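ABC transporter periplasmic-binding protein YtfQ (Mycobacterium smegmatis, PDB 6HB0) probably binds a sugar outside the membrane, most likely L-arabinofuranose, and delivers it to an ABC transporter, as a solute-binding protein of the periplasmic type. Local coordinates at residues 68-72 and 92-96; 103-109 and 117-123. All coordinates share one frame; numbering follows the deposited sequence.

Contacts 1 and 2 share one lobe, built on a parallel sheet in the order 51-56, 21-26, 78-81, 103-106, 120-122, 287-288. Both are partly buried. Contact 1, in the helical layer with its centre about 28 Å from the centre of the chain, joins two neighbouring helices through methyl packing inside and a salt bridge from the exposed Arg69 at the surface. Contact 2, its centre about 15 Å from it, lies in the sheet among mostly buried strand residues; four backbone hydrogen bonds link its segments, with the Tyr118 ring over Leu105 and the Phe121 ring against the following turn. Helix 90-98 leads through a short loop into strand 103-106, and the contacts touch where Leu93 and Thr96 meet Val103.

Contact 1. Residues 68-72 and 92-96; sequences IRSFI and VLQET
Arg69 and Glu95 face each other across the outer side of two nearly parallel helices and form a two-pronged salt bridge. The guanidinium presents its NE and NH2 side: NE reaches Glu95 OE1 at 2.8 Å, nearly straight, and NH2 reaches Glu95 OE2 at 3.0 Å, somewhat more bent. Both carboxylate oxygens accept through their syn lone pairs, and the two planes are only 12° apart, a geometry that fixes the rotation of both groups. Arg69 turns CG away from its carbonyl carbon (chi1 -67°) and then runs extended to NE, which carries the guanidinium across to the other helix.

Beneath the ion pair the contact is made by methyl groups. Ile68 CG2 lies 3.6 Å from Val92 CG2, the two side chains crossing at about a right angle, and the same Ile68 methyl is 3.7 Å from Thr96 CG2. From the next turn Ile72 sends CD1 to Thr96 CG2, also at 3.7 Å, and against CB of Glu95, so that the base of the acidic side chain shares in the apolar packing. Thr96 thus offers one methyl to both isoleucines.

The axes of the short segments pass 10.1 Å apart at 12°, as befits successive helices on one side of a parallel Rossmann-like sheet. Helices 61-73 and 90-98 lie over that sheet: Ile68 rests on Phe81, Ile72 and Thr96 meet Ile79 of strand 78-81, and Leu93 and Thr96 continue onto Val103 of strand 103-106.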
loop_
_atom_site.group_PDB
_atom_site.type_symbol
_atom_site.label_atom_id
_atom_site.label_comp_id
_atom_site.label_asym_id
_atom_site.label_seq_id
_atom_site.Cartn_x
_atom_site.Cartn_y
_atom_site.Cartn_z
ATOM N N ILE A 68 11.082 -4.838 21.580
ATOM C CA ILE A 68 9.839 -4.827 22.346
ATOM C C ILE A 68 10.107 -5.043 23.837
ATOM O O ILE A 68 9.534 -4.344 24.687
ATOM C CB ILE A 68 8.839 -5.824 21.770
ATOM C CG1 ILE A 68 8.367 -5.313 20.398
ATOM C CG2 ILE A 68 7.642 -6.032 22.676
ATOM C CD1 ILE A 68 7.725 -6.404 19.558
ATOM N N ARG A 69 10.969 -5.998 24.159
ATOM C CA ARG A 69 11.319 -6.255 25.550
ATOM C C ARG A 69 11.985 -5.061 26.202
ATOM O O ARG A 69 11.697 -4.761 27.348
ATOM C CB ARG A 69 12.259 -7.457 25.657
ATOM C CG ARG A 69 11.569 -8.735 25.276
ATOM C CD ARG A 69 12.433 -9.948 25.452
ATOM N NE ARG A 69 11.523 -11.086 25.418
ATOM C CZ ARG A 69 11.795 -12.240 24.850
ATOM N NH1 ARG A 69 12.956 -12.425 24.250
ATOM N NH2 ARG A 69 10.889 -13.201 24.867
ATOM N N SER A 70 12.850 -4.386 25.465
ATOM C CA SER A 70 13.493 -3.196 25.992
ATOM C C SER A 70 12.477 -2.066 26.224
ATOM O O SER A 70 12.539 -1.362 27.255
ATOM C CB SER A 70 14.627 -2.776 25.089
ATOM O OG SER A 70 14.989 -1.446 25.347
ATOM N N PHE A 71 11.489 -1.924 25.340
ATOM C CA PHE A 71 10.432 -0.959 25.624
ATOM C C PHE A 71 9.667 -1.300 26.882
ATOM O O PHE A 71 9.254 -0.381 27.611
ATOM C CB PHE A 71 9.408 -0.831 24.465
ATOM C CG PHE A 71 9.968 -0.277 23.204
ATOM C CD1 PHE A 71 10.893 0.757 23.221
ATOM C CD2 PHE A 71 9.492 -0.720 21.979
ATOM C CE1 PHE A 71 11.405 1.282 22.044
ATOM C CE2 PHE A 71 9.993 -0.186 20.803
ATOM C CZ PHE A 71 10.957 0.817 20.832
ATOM N N ILE A 72 9.428 -2.591 27.133
ATOM C CA ILE A 72 8.765 -2.982 28.358
ATOM C C ILE A 72 9.613 -2.556 29.561
ATOM O O ILE A 72 9.087 -1.949 30.497
ATOM C CB ILE A 72 8.522 -4.483 28.456
ATOM C CG1 ILE A 72 7.532 -4.944 27.392
ATOM C CG2 ILE A 72 8.001 -4.852 29.849
ATOM C CD1 ILE A 72 7.505 -6.449 27.272
ATOM N N VAL A 92 6.138 -12.777 23.145
ATOM C CA VAL A 92 6.459 -11.411 23.524
ATOM C C VAL A 92 5.206 -10.524 23.767
ATOM O O VAL A 92 5.189 -9.623 24.631
ATOM C CB VAL A 92 7.456 -10.788 22.559
ATOM C CG1 VAL A 92 6.811 -10.326 21.265
ATOM C CG2 VAL A 92 8.130 -9.592 23.205
ATOM N N LEU A 93 4.143 -10.802 23.043
ATOM C CA LEU A 93 2.861 -10.135 23.260
ATOM C C LEU A 93 2.221 -10.500 24.610
ATOM O O LEU A 93 1.511 -9.691 25.186
ATOM C CB LEU A 93 1.912 -10.423 22.115
ATOM C CG LEU A 93 2.323 -9.749 20.778
ATOM C CD1 LEU A 93 1.343 -10.057 19.663
ATOM C CD2 LEU A 93 2.526 -8.268 20.874
ATOM N N GLN A 94 2.479 -11.697 25.122
ATOM C CA GLN A 94 2.098 -12.018 26.495
ATOM C C GLN A 94 2.862 -11.210 27.485
ATOM O O GLN A 94 2.268 -10.767 28.487
ATOM C CB GLN A 94 2.230 -13.508 26.820
ATOM C CG GLN A 94 1.154 -14.343 26.136
ATOM C CD GLN A 94 -0.258 -14.052 26.642
ATOM O OE1 GLN A 94 -0.463 -13.806 27.810
ATOM N NE2 GLN A 94 -1.235 -14.129 25.750
ATOM N N GLU A 95 4.144 -10.978 27.208
ATOM C CA GLU A 95 4.971 -10.117 28.061
ATOM C C GLU A 95 4.491 -8.658 28.062
ATOM O O GLU A 95 4.541 -7.971 29.121
ATOM C CB GLU A 95 6.452 -10.203 27.696
ATOM C CG GLU A 95 7.063 -11.580 27.929
ATOM C CD GLU A 95 8.381 -11.828 27.174
ATOM O OE1 GLU A 95 9.149 -10.876 26.936
ATOM O OE2 GLU A 95 8.678 -13.003 26.849
ATOM N N THR A 96 4.020 -8.159 26.918
ATOM C CA THR A 96 3.482 -6.804 26.923
ATOM C C THR A 96 2.167 -6.763 27.692
ATOM O O THR A 96 1.906 -5.846 28.463
ATOM C CB THR A 96 3.311 -6.210 25.513
ATOM O OG1 THR A 96 2.533 -7.095 24.705
ATOM C CG2 THR A 96 4.643 -6.054 24.882
#

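Contact 2. Residues 103-109 and 117-123; sequences VILTDRA and VYKTFIG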
loop_
_atom_site.group_PDB
_atom_site.type_symbol
_atom_site.label_atom_id
_atom_site.label_comp_id
_atom_site.label_asym_id
_atom_site.label_seq_id
_atom_site.Cartn_x
_atom_site.Cartn_y
_atom_site.Cartn_z
ATOM N N VAL A 103 -0.577 -2.638 22.756
ATOM C CA VAL A 103 0.159 -2.800 21.524
ATOM C C VAL A 103 -0.660 -2.479 20.286
ATOM O O VAL A 103 -1.776 -2.916 20.146
ATOM C CB VAL A 103 0.612 -4.238 21.398
ATOM C CG1 VAL A 103 1.268 -4.476 20.012
ATOM C CG2 VAL A 103 1.626 -4.486 22.540
ATOM N N ILE A 104 -0.051 -1.757 19.358
ATOM C CA ILE A 104 -0.645 -1.437 18.090
ATOM C C ILE A 104 0.258 -2.004 17.013
ATOM O O ILE A 104 1.471 -1.736 17.002
ATOM C CB ILE A 104 -0.709 0.090 17.893
ATOM C CG1 ILE A 104 -1.561 0.708 18.992
ATOM C CG2 ILE A 104 -1.267 0.443 16.530
ATOM C CD1 ILE A 104 -1.702 2.194 18.814
ATOM N N LEU A 105 -0.337 -2.751 16.090
ATOM C CA LEU A 105 0.396 -3.262 14.902
ATOM C C LEU A 105 0.240 -2.374 13.708
ATOM O O LEU A 105 -0.875 -1.914 13.421
ATOM C CB LEU A 105 -0.147 -4.627 14.532
ATOM C CG LEU A 105 -0.031 -5.666 15.629
ATOM C CD1 LEU A 105 -0.637 -6.975 15.216
ATOM C CD2 LEU A 105 1.415 -5.846 16.049
ATOM N N THR A 106 1.331 -2.166 12.974
ATOM C CA THR A 106 1.264 -1.388 11.773
ATOM C C THR A 106 1.796 -2.171 10.573
ATOM O O THR A 106 2.705 -3.023 10.677
ATOM C CB THR A 106 2.055 -0.076 11.889
ATOM O OG1 THR A 106 3.438 -0.373 12.004
ATOM C CG2 THR A 106 1.667 0.712 13.115
ATOM N N ASP A 107 1.232 -1.856 9.424
ATOM C CA ASP A 107 1.750 -2.267 8.095
ATOM C C ASP A 107 1.488 -3.748 7.728
ATOM O O ASP A 107 1.019 -4.025 6.622
ATOM C CB ASP A 107 3.255 -1.938 7.888
ATOM C CG ASP A 107 3.640 -0.482 8.294
ATOM O OD1 ASP A 107 3.052 0.512 7.720
ATOM O OD2 ASP A 107 4.573 -0.343 9.170
ATOM N N ARG A 108 1.816 -4.697 8.598
ATOM C CA ARG A 108 1.622 -6.097 8.291
ATOM C C ARG A 108 0.879 -6.745 9.458
ATOM O O ARG A 108 1.186 -6.492 10.617
ATOM C CB ARG A 108 2.965 -6.770 8.076
ATOM C CG ARG A 108 2.863 -8.270 7.791
ATOM C CD ARG A 108 4.180 -8.998 8.051
ATOM N NE ARG A 108 5.265 -8.387 7.294
ATOM C CZ ARG A 108 5.481 -8.561 6.000
ATOM N NH1 ARG A 108 6.494 -7.939 5.427
ATOM N NH2 ARG A 108 4.699 -9.349 5.272
ATOM N N ALA A 109 -0.134 -7.535 9.129
ATOM C CA ALA A 109 -0.985 -8.216 10.097
ATOM C C ALA A 109 -0.276 -9.425 10.663
ATOM O O ALA A 109 0.592 -9.964 10.021
ATOM C CB ALA A 109 -2.241 -8.692 9.401
ATOM N N VAL A 117 -4.177 -9.977 22.172
ATOM C CA VAL A 117 -2.734 -9.696 22.410
ATOM C C VAL A 117 -2.272 -8.383 21.752
ATOM O O VAL A 117 -1.124 -7.906 21.967
ATOM C CB VAL A 117 -1.819 -10.902 22.056
ATOM C CG1 VAL A 117 -1.793 -11.879 23.228
ATOM C CG2 VAL A 117 -2.263 -11.566 20.780
ATOM N N TYR A 118 -3.138 -7.785 20.939
ATOM C CA TYR A 118 -2.879 -6.420 20.474
ATOM C C TYR A 118 -4.204 -5.711 20.363
ATOM O O TYR A 118 -5.234 -6.340 20.299
ATOM C CB TYR A 118 -2.085 -6.410 19.142
ATOM C CG TYR A 118 -2.821 -7.040 17.996
ATOM C CD1 TYR A 118 -2.738 -8.432 17.724
ATOM C CD2 TYR A 118 -3.621 -6.262 17.198
ATOM C CE1 TYR A 118 -3.450 -8.986 16.656
ATOM C CE2 TYR A 118 -4.326 -6.801 16.134
ATOM C CZ TYR A 118 -4.246 -8.152 15.865
ATOM O OH TYR A 118 -4.987 -8.589 14.788
ATOM N N LYS A 119 -4.162 -4.398 20.348
ATOM C CA LYS A 119 -5.393 -3.604 20.370
ATOM C C LYS A 119 -5.908 -3.378 18.969
ATOM O O LYS A 119 -7.078 -3.453 18.723
ATOM C CB LYS A 119 -5.102 -2.238 20.997
ATOM C CG LYS A 119 -4.784 -2.262 22.475
ATOM C CD LYS A 119 -5.752 -3.091 23.293
ATOM C CE LYS A 119 -5.639 -2.740 24.758
ATOM N NZ LYS A 119 -6.385 -3.693 25.607
ATOM N N THR A 120 -5.014 -3.087 18.044
ATOM C CA THR A 120 -5.431 -2.775 16.699
ATOM C C THR A 120 -4.322 -2.937 15.706
ATOM O O THR A 120 -3.135 -2.937 16.061
ATOM C CB THR A 120 -6.108 -1.343 16.566
ATOM O OG1 THR A 120 -6.835 -1.304 15.337
ATOM C CG2 THR A 120 -5.137 -0.209 16.571
ATOM N N PHE A 121 -4.742 -3.144 14.470
ATOM C CA PHE A 121 -3.875 -3.269 13.328
ATOM C C PHE A 121 -4.245 -2.158 12.356
ATOM O O PHE A 121 -5.421 -1.984 12.054
ATOM C CB PHE A 121 -4.096 -4.623 12.614
ATOM C CG PHE A 121 -3.470 -4.670 11.263
ATOM C CD1 PHE A 121 -2.093 -4.552 11.133
ATOM C CD2 PHE A 121 -4.236 -4.737 10.138
ATOM C CE1 PHE A 121 -1.500 -4.546 9.894
ATOM C CE2 PHE A 121 -3.637 -4.749 8.870
ATOM C CZ PHE A 121 -2.249 -4.657 8.756
ATOM N N ILE A 122 -3.255 -1.456 11.866
ATOM C CA ILE A 122 -3.386 -0.426 10.862
ATOM C C ILE A 122 -2.501 -0.751 9.674
ATOM O O ILE A 122 -1.266 -0.744 9.798
ATOM C CB ILE A 122 -2.904 0.963 11.370
ATOM C CG1 ILE A 122 -3.392 1.275 12.769
ATOM C CG2 ILE A 122 -3.411 2.026 10.421
ATOM C CD1 ILE A 122 -2.584 2.393 13.380
ATOM N N GLY A 123 -3.089 -1.008 8.513
ATOM C CA GLY A 123 -2.272 -1.252 7.308
ATOM C C GLY A 123 -3.070 -1.222 6.024
ATOM O O GLY A 123 -4.281 -1.187 6.083
#
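The Tyr118 ring takes Leu105 CD1 over the centre of one face, a CH-pi contact 3.4 Å from the centroid, while Thr120 CA lies in plane at its edge. Tyr118 CG sits between its backbone N and carbonyl carbon (chi1 63°), which brings the ring over Leu105. One face of Phe121 takes Ala109, whose CA lies over it off-centre and whose CB makes a CH-pi contact 4.1 Å from the ring centroid; Gly123 N lies off-centre over the opposite face. Leu105 CB, Asp107 C and Arg108 N line its edge, so the ring lies against the turn.

Behind the rings the strands run parallel. Thr120 O accepts from Leu105 N at 2.8 Å, Leu105 O from Ile122 N at 2.9 Å, and Ile122 O from Asp107 N at 2.8 Å; Lys119 N to Val103 O adds a fourth bond at the start of strand 103-106. On the other face Ile104 CG2 meets Thr120 CG2 and Ile122 CD1.

Asp107 is anchored by Ser82 OG and Ala36 N. Strand 103-106 bonds to strand 78-81, and 120-122 to Glu286 and Val288; helix 269-279 covers Ile104 and Ile122, while Val117 packs on Leu93 and Gln94 of helix 90-98.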